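PDB 7EEH: TqaL from Neurospora crassa, which belongs to the 2OG-Fe dioxygenase family of the cupin clan and holds an iron ion. Local coordinates for residues Asn165-Thr170 with Glu266-Met271. The protein carries 1 engineered substitution. Residues are numbered along the deposited sequence; the frame is centred on the assembly and turned at random.
Sequences NLRTVT and EATRDM
Strands 165-170 and 267-271 run antiparallel, their axes at 166°, and are joined by six backbone hydrogen bonds in the hydrogen-bonded pairs Leu166-Met271, Thr168-Arg269 and Thr170-Ala267. The longest, Arg269 N to Thr168 O at 3.3 Å, falls on a carbonyl lone pair; Thr168 O also receives a CA-H...O contact from Thr268 CA at 3.1 Å. On one face the non-hydrogen-bonded pair Arg167-Asp270 forms a two-pronged salt bridge. The Arg167 chain leaves with CG anti to the backbone N and bends at chi3 (-62°), bringing its guanidinium side-on to the carboxylate: Arg167 NE meets OD1 of Asp270 at 2.7 Å and NH2 meets OD2 of Asp270 at 2.9 Å. Both bonds are nearly straight and lie close to the guanidinium plane, yet they reach the oxygens from above the carboxylate plane, since the two groups are tilted by 27°. Asn63 OD1 takes a further hydrogen bond from Arg167 NH2, which would help hold the guanidinium in this orientation. These are neighbouring central strands of the larger antiparallel sheet, flanked by strands 74-84 and 190-199, consistent with the double-stranded beta-helix (jelly roll) of 2OG-Fe dioxygenases; the side chain of Leu166 is about 10 Å from the bound Fe (III) ion. On the face carrying Leu166, Thr168 and Met271, the selenium (SE) of Met271, a selenomethionine, sits 3.5 Å above the Arg269 guanidinium plane, over its centre, with the Met271 chain folded at chi2 and chi3. Water 1 meets the edge of that guanidinium, accepting from NH1 and bridging to Thr168 OG1. A second water links Thr168 OG1 to Thr170 OG1 and donates to Ala267 O.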
ATOM      1  N   ASN B 165      27.821 -18.931  -5.369  1.00 18.44           N
ATOM      2  CA  ASN B 165      26.680 -19.646  -5.928  1.00 18.03           C
ATOM      3  C   ASN B 165      27.037 -21.127  -5.822  1.00 20.33           C
ATOM      4  O   ASN B 165      28.025 -21.571  -6.413  1.00 21.65           O
ATOM      5  CB  ASN B 165      26.438 -19.197  -7.365  1.00 18.77           C
ATOM      6  CG  ASN B 165      25.217 -19.826  -7.988  1.00 20.93           C
ATOM      7  OD1 ASN B 165      24.496 -20.617  -7.364  1.00 24.09           O
ATOM      8  ND2 ASN B 165      24.959 -19.454  -9.220  1.00 18.87           N
ATOM      9  N   LEU B 166      26.284 -21.877  -5.020  1.00 21.72           N
ATOM     10  CA  LEU B 166      26.737 -23.176  -4.530  1.00 21.67           C
ATOM     11  C   LEU B 166      25.650 -24.227  -4.706  1.00 24.57           C
ATOM     12  O   LEU B 166      24.524 -24.051  -4.227  1.00 25.16           O
ATOM     13  CB  LEU B 166      27.146 -23.079  -3.039  1.00 22.07           C
ATOM     14  CG  LEU B 166      27.357 -24.386  -2.268  1.00 25.51           C
ATOM     15  CD1 LEU B 166      28.537 -25.144  -2.828  1.00 28.88           C
ATOM     16  CD2 LEU B 166      27.560 -24.138  -0.791  1.00 28.14           C
ATOM     17  N   ARG B 167      25.991 -25.327  -5.375  1.00 21.51           N
ATOM     18  CA  ARG B 167      25.128 -26.501  -5.441  1.00 23.87           C
ATOM     19  C   ARG B 167      25.788 -27.613  -4.636  1.00 28.47           C
ATOM     20  O   ARG B 167      26.899 -28.047  -4.968  1.00 29.27           O
ATOM     21  CB  ARG B 167      24.893 -26.937  -6.892  1.00 22.39           C
ATOM     22  CG  ARG B 167      24.404 -28.376  -7.030  1.00 26.51           C
ATOM     23  CD  ARG B 167      23.947 -28.685  -8.448  1.00 24.74           C
ATOM     24  NE  ARG B 167      22.816 -27.854  -8.856  1.00 23.29           N
ATOM     25  CZ  ARG B 167      22.345 -27.784 -10.096  1.00 26.25           C
ATOM     26  NH1 ARG B 167      22.899 -28.515 -11.066  1.00 21.89           N
ATOM     27  NH2 ARG B 167      21.322 -26.982 -10.370  1.00 23.25           N
ATOM     28  N   THR B 168      25.132 -28.046  -3.563  1.00 27.63           N
ATOM     29  CA  THR B 168      25.622 -29.198  -2.816  1.00 31.89           C
ATOM     30  C   THR B 168      24.996 -30.465  -3.386  1.00 32.05           C
ATOM     31  O   THR B 168      23.910 -30.427  -3.959  1.00 30.09           O
ATOM     32  CB  THR B 168      25.312 -29.078  -1.321  1.00 29.77           C
ATOM     33  OG1 THR B 168      23.894 -29.079  -1.117  1.00 26.22           O
ATOM     34  CG2 THR B 168      25.921 -27.796  -0.747  1.00 31.24           C
ATOM     35  N   VAL B 169      25.699 -31.586  -3.241  1.00 36.27           N
ATOM     36  CA  VAL B 169      25.283 -32.864  -3.822  1.00 32.26           C
ATOM     37  C   VAL B 169      25.396 -33.940  -2.748  1.00 35.19           C
ATOM     38  O   VAL B 169      26.463 -34.114  -2.152  1.00 35.88           O
ATOM     39  CB  VAL B 169      26.129 -33.242  -5.050  1.00 37.30           C
ATOM     40  CG1 VAL B 169      25.610 -34.522  -5.681  1.00 36.95           C
ATOM     41  CG2 VAL B 169      26.139 -32.112  -6.067  1.00 32.09           C
ATOM     42  N   THR B 170      24.297 -34.649  -2.499  1.00 36.56           N
ATOM     43  CA  THR B 170      24.239 -35.737  -1.526  1.00 44.28           C
ATOM     44  C   THR B 170      23.994 -37.027  -2.291  1.00 51.01           C
ATOM     45  O   THR B 170      22.981 -37.151  -2.990  1.00 51.10           O
ATOM     46  CB  THR B 170      23.123 -35.520  -0.497  1.00 48.99           C
ATOM     47  OG1 THR B 170      23.305 -34.264   0.172  1.00 47.56           O
ATOM     48  CG2 THR B 170      23.110 -36.648   0.538  1.00 49.46           C
ATOM     49  N   GLU B 266      20.327 -38.959  -5.943  1.00 43.11           N
ATOM     50  CA  GLU B 266      21.053 -37.841  -5.371  1.00 45.84           C
ATOM     51  C   GLU B 266      20.101 -36.689  -5.067  1.00 40.45           C
ATOM     52  O   GLU B 266      19.047 -36.535  -5.693  1.00 41.13           O
ATOM     53  CB  GLU B 266      22.164 -37.370  -6.309  1.00 42.09           C
ATOM     54  CG  GLU B 266      21.646 -36.643  -7.541  1.00 45.49           C
ATOM     55  CD  GLU B 266      22.757 -36.031  -8.372  1.00 46.86           C
ATOM     56  OE1 GLU B 266      23.935 -36.394  -8.147  1.00 50.15           O
ATOM     57  OE2 GLU B 266      22.453 -35.186  -9.248  1.00 49.53           O
ATOM     58  N   ALA B 267      20.481 -35.880  -4.088  1.00 40.19           N
ATOM     59  CA  ALA B 267      19.756 -34.664  -3.759  1.00 38.09           C
ATOM     60  C   ALA B 267      20.693 -33.474  -3.919  1.00 36.83           C
ATOM     61  O   ALA B 267      21.855 -33.529  -3.507  1.00 37.39           O
ATOM     62  CB  ALA B 267      19.197 -34.724  -2.334  1.00 37.85           C
ATOM     63  N   THR B 268      20.188 -32.399  -4.523  1.00 36.08           N
ATOM     64  CA  THR B 268      20.968 -31.183  -4.712  1.00 33.80           C
ATOM     65  C   THR B 268      20.227 -29.991  -4.115  1.00 29.02           C
ATOM     66  O   THR B 268      19.000 -29.983  -4.036  1.00 30.87           O
ATOM     67  CB  THR B 268      21.250 -30.930  -6.195  1.00 28.38           C
ATOM     68  OG1 THR B 268      20.015 -30.701  -6.882  1.00 33.61           O
ATOM     69  CG2 THR B 268      21.937 -32.125  -6.819  1.00 35.12           C
ATOM     70  N   ARG B 269      20.983 -28.972  -3.722  1.00 23.46           N
ATOM     71  CA  ARG B 269      20.415 -27.749  -3.148  1.00 25.59           C
ATOM     72  C   ARG B 269      21.215 -26.574  -3.680  1.00 24.27           C
ATOM     73  O   ARG B 269      22.438 -26.544  -3.513  1.00 21.73           O
ATOM     74  CB  ARG B 269      20.479 -27.780  -1.620  1.00 25.39           C
ATOM     75  CG  ARG B 269      19.807 -26.606  -0.895  1.00 22.62           C
ATOM     76  CD  ARG B 269      19.836 -26.906   0.588  1.00 26.57           C
ATOM     77  NE  ARG B 269      19.402 -25.809   1.447  1.00 26.71           N
ATOM     78  CZ  ARG B 269      20.209 -24.973   2.092  1.00 30.92           C
ATOM     79  NH1 ARG B 269      21.533 -25.057   1.966  1.00 30.45           N
ATOM     80  NH2 ARG B 269      19.676 -24.041   2.876  1.00 22.45           N
ATOM     81  N   ASP B 270      20.544 -25.613  -4.311  1.00 21.63           N
ATOM     82  CA  ASP B 270      21.208 -24.471  -4.940  1.00 19.94           C
ATOM     83  C   ASP B 270      20.992 -23.214  -4.097  1.00 22.39           C
ATOM     84  O   ASP B 270      19.847 -22.825  -3.851  1.00 19.13           O
ATOM     85  CB  ASP B 270      20.685 -24.250  -6.355  1.00 19.25           C
ATOM     86  CG  ASP B 270      20.820 -25.494  -7.231  1.00 26.70           C
ATOM     87  OD1 ASP B 270      21.682 -26.342  -6.931  1.00 23.32           O
ATOM     88  OD2 ASP B 270      20.051 -25.619  -8.202  1.00 25.18           O
HETATM   89  N   MSE B 271      22.090 -22.573  -3.694  1.00 20.86           N
HETATM   90  CA  MSE B 271      22.066 -21.380  -2.835  1.00 21.64           C
HETATM   91  C   MSE B 271      22.864 -20.232  -3.444  1.00 22.01           C
HETATM   92  O   MSE B 271      23.819 -20.464  -4.189  1.00 18.12           O
HETATM   93  CB  MSE B 271      22.671 -21.676  -1.455  1.00 20.35           C
HETATM   94  CG  MSE B 271      21.989 -22.766  -0.635  1.00 23.49           C
HETATM   95 SE   MSE B 271      20.088 -22.479  -0.337  1.00 27.03          SE
HETATM   96  CE  MSE B 271      20.352 -21.077   1.040  1.00 16.75           C
TER
HETATM   97  O   HOH W   1      23.239 -27.394   0.847  1.00 34.89           O
HETATM   98  O   HOH W   2      22.982 -31.536  -1.215  1.00 38.10           O